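Local coordinates for protein putative short-chain oxidoreductase (Thermus thermophilus, PDB 2YUT) that binds NADP in a Rossmann fold of the short-chain dehydrogenase/reductase family and is probably an oxidoreductase, at residues 91-94 and 95-99. Sequence-based numbering, arbitrary orientation.
Sequences EEML and AAHLL
H97 folds its imidazole back over the preceding turn of helix 89-107, where ND1 donates to the carbonyl oxygen of M93. ND1 of H97 and M93 O are 2.9 Å apart, and the oxygen lies almost in the ring plane. The backbone N of H97 also donates to M93 O, at 2.9 Å and with an N-H...O angle of 166°. M93 O is thus held by two donors of the same residue, which reach it from opposite faces of its carbonyl plane. With CG beside its own backbone N (chi1 -62°), the H97 ring runs alongside the M93 side chain. M93 is a selenomethionine here. The M93 chain bends, and M93 SE comes to the ring edge, 3.7 Å from H97 CE1.

On another side of the helix L94 and L98 lie side by side and point the same way, L94 CD1 being 3.9 Å from L98 CD2. The L94 carbonyl oxygen also takes two bonds, from L98 N at 2.8 Å and from L99 N at 3.0 Å. The second belongs to a wider pi-type turn at 95-99. Before it, A95 N to E91 O and A96 N to E92 O are ordinary helical bonds.

Helix 132-153 packs beside this turn: Y134 sets its ring at about 90° to that of H97, and L98 touches A140. L94 meets L94 of the second subunit, so the leucine side belongs to the dimer interface. H97 touches the bound NADP and neighbours K138, an NADP-binding residue. Donation to M93 O puts a proton on ND1 and would hold the ring's rotation beside the cofactor.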
ATOM      1  N   GLU A  91      -1.695   9.296  -3.783  1.00 19.12           N
ATOM      2  CA  GLU A  91      -2.860   8.757  -4.473  1.00 24.78           C
ATOM      3  C   GLU A  91      -2.541   8.359  -5.917  1.00 28.56           C
ATOM      4  O   GLU A  91      -3.055   7.357  -6.412  1.00 27.08           O
ATOM      5  CB  GLU A  91      -3.998   9.775  -4.435  1.00 25.65           C
ATOM      6  CG  GLU A  91      -4.412  10.129  -3.014  1.00 39.89           C
ATOM      7  CD  GLU A  91      -5.410  11.262  -2.958  1.00 49.47           C
ATOM      8  OE1 GLU A  91      -6.532  11.087  -3.476  1.00 53.67           O
ATOM      9  OE2 GLU A  91      -5.065  12.326  -2.396  1.00 45.72           O
ATOM     10  N   GLU A  92      -1.689   9.135  -6.585  1.00 25.38           N
ATOM     11  CA  GLU A  92      -1.309   8.835  -7.966  1.00 27.80           C
ATOM     12  C   GLU A  92      -0.507   7.543  -8.023  1.00 19.87           C
ATOM     13  O   GLU A  92      -0.692   6.724  -8.930  1.00 22.83           O
ATOM     14  CB  GLU A  92      -0.468   9.969  -8.561  1.00 31.56           C
ATOM     15  CG  GLU A  92      -1.180  11.314  -8.602  1.00 53.50           C
ATOM     16  CD  GLU A  92      -0.390  12.378  -9.343  1.00 58.43           C
ATOM     17  OE1 GLU A  92       0.826  12.509  -9.085  1.00 66.68           O
ATOM     18  OE2 GLU A  92      -0.990  13.090 -10.176  1.00 59.00           O
HETATM   19  N   MSE A  93       0.385   7.368  -7.050  1.00 16.45           N
HETATM   20  CA  MSE A  93       1.226   6.180  -6.978  1.00 23.56           C
HETATM   21  C   MSE A  93       0.401   4.923  -6.727  1.00 26.26           C
HETATM   22  O   MSE A  93       0.607   3.899  -7.381  1.00 21.43           O
HETATM   23  CB  MSE A  93       2.277   6.340  -5.879  1.00 16.76           C
HETATM   24  CG  MSE A  93       3.400   7.314  -6.224  1.00 29.42           C
HETATM   25 SE   MSE A  93       4.426   6.785  -7.808  1.00 29.22          SE
HETATM   26  CE  MSE A  93       3.629   8.016  -9.073  1.00 21.81           C
ATOM     27  N   LEU A  94      -0.529   5.004  -5.779  1.00 23.00           N
ATOM     28  CA  LEU A  94      -1.389   3.870  -5.459  1.00 23.55           C
ATOM     29  C   LEU A  94      -2.282   3.513  -6.647  1.00 19.59           C
ATOM     30  O   LEU A  94      -2.523   2.340  -6.924  1.00 20.08           O
ATOM     31  CB  LEU A  94      -2.256   4.181  -4.230  1.00 20.59           C
ATOM     32  CG  LEU A  94      -1.622   3.949  -2.849  1.00 23.75           C
ATOM     33  CD1 LEU A  94      -1.380   2.463  -2.657  1.00 25.82           C
ATOM     34  CD2 LEU A  94      -0.309   4.704  -2.722  1.00 41.57           C
ATOM     35  N   ALA A  95      -2.771   4.529  -7.348  1.00 13.52           N
ATOM     36  CA  ALA A  95      -3.626   4.297  -8.506  1.00 23.70           C
ATOM     37  C   ALA A  95      -2.842   3.594  -9.617  1.00 19.26           C
ATOM     38  O   ALA A  95      -3.286   2.585 -10.161  1.00 15.21           O
ATOM     39  CB  ALA A  95      -4.180   5.623  -9.022  1.00 17.73           C
ATOM     40  N   ALA A  96      -1.667   4.129  -9.935  1.00 20.16           N
ATOM     41  CA  ALA A  96      -0.836   3.568 -10.993  1.00 23.02           C
ATOM     42  C   ALA A  96      -0.332   2.158 -10.703  1.00 22.37           C
ATOM     43  O   ALA A  96      -0.402   1.288 -11.572  1.00 22.02           O
ATOM     44  CB  ALA A  96       0.345   4.492 -11.279  1.00 14.98           C
ATOM     45  N   HIS A  97       0.164   1.927  -9.489  1.00 13.20           N
ATOM     46  CA  HIS A  97       0.697   0.609  -9.134  1.00 18.62           C
ATOM     47  C   HIS A  97      -0.280  -0.433  -8.601  1.00 19.02           C
ATOM     48  O   HIS A  97      -0.243  -1.590  -9.023  1.00 20.02           O
ATOM     49  CB  HIS A  97       1.826   0.738  -8.107  1.00 15.52           C
ATOM     50  CG  HIS A  97       3.010   1.506  -8.594  1.00 16.29           C
ATOM     51  ND1 HIS A  97       3.061   2.882  -8.582  1.00 23.22           N
ATOM     52  CD2 HIS A  97       4.203   1.089  -9.079  1.00  9.54           C
ATOM     53  CE1 HIS A  97       4.237   3.281  -9.033  1.00 17.57           C
ATOM     54  NE2 HIS A  97       4.950   2.212  -9.340  1.00 18.22           N
ATOM     55  N   LEU A  98      -1.145  -0.027  -7.674  1.00 17.91           N
ATOM     56  CA  LEU A  98      -2.081  -0.955  -7.044  1.00 13.92           C
ATOM     57  C   LEU A  98      -3.456  -1.106  -7.678  1.00 14.60           C
ATOM     58  O   LEU A  98      -3.905  -2.229  -7.923  1.00 13.71           O
ATOM     59  CB  LEU A  98      -2.253  -0.585  -5.561  1.00 23.50           C
ATOM     60  CG  LEU A  98      -3.222  -1.438  -4.732  1.00 26.79           C
ATOM     61  CD1 LEU A  98      -2.687  -2.860  -4.630  1.00 24.88           C
ATOM     62  CD2 LEU A  98      -3.388  -0.832  -3.340  1.00 27.00           C
ATOM     63  N   LEU A  99      -4.137   0.007  -7.929  1.00  9.22           N
ATOM     64  CA  LEU A  99      -5.466  -0.067  -8.510  1.00 16.45           C
ATOM     65  C   LEU A  99      -5.445  -0.703  -9.899  1.00 19.12           C
ATOM     66  O   LEU A  99      -6.324  -1.495 -10.227  1.00 21.43           O
ATOM     67  CB  LEU A  99      -6.110   1.323  -8.557  1.00 14.60           C
ATOM     68  CG  LEU A  99      -6.331   1.996  -7.192  1.00 31.87           C
ATOM     69  CD1 LEU A  99      -7.177   3.241  -7.385  1.00 23.59           C
ATOM     70  CD2 LEU A  99      -7.030   1.044  -6.224  1.00 23.02           C
TER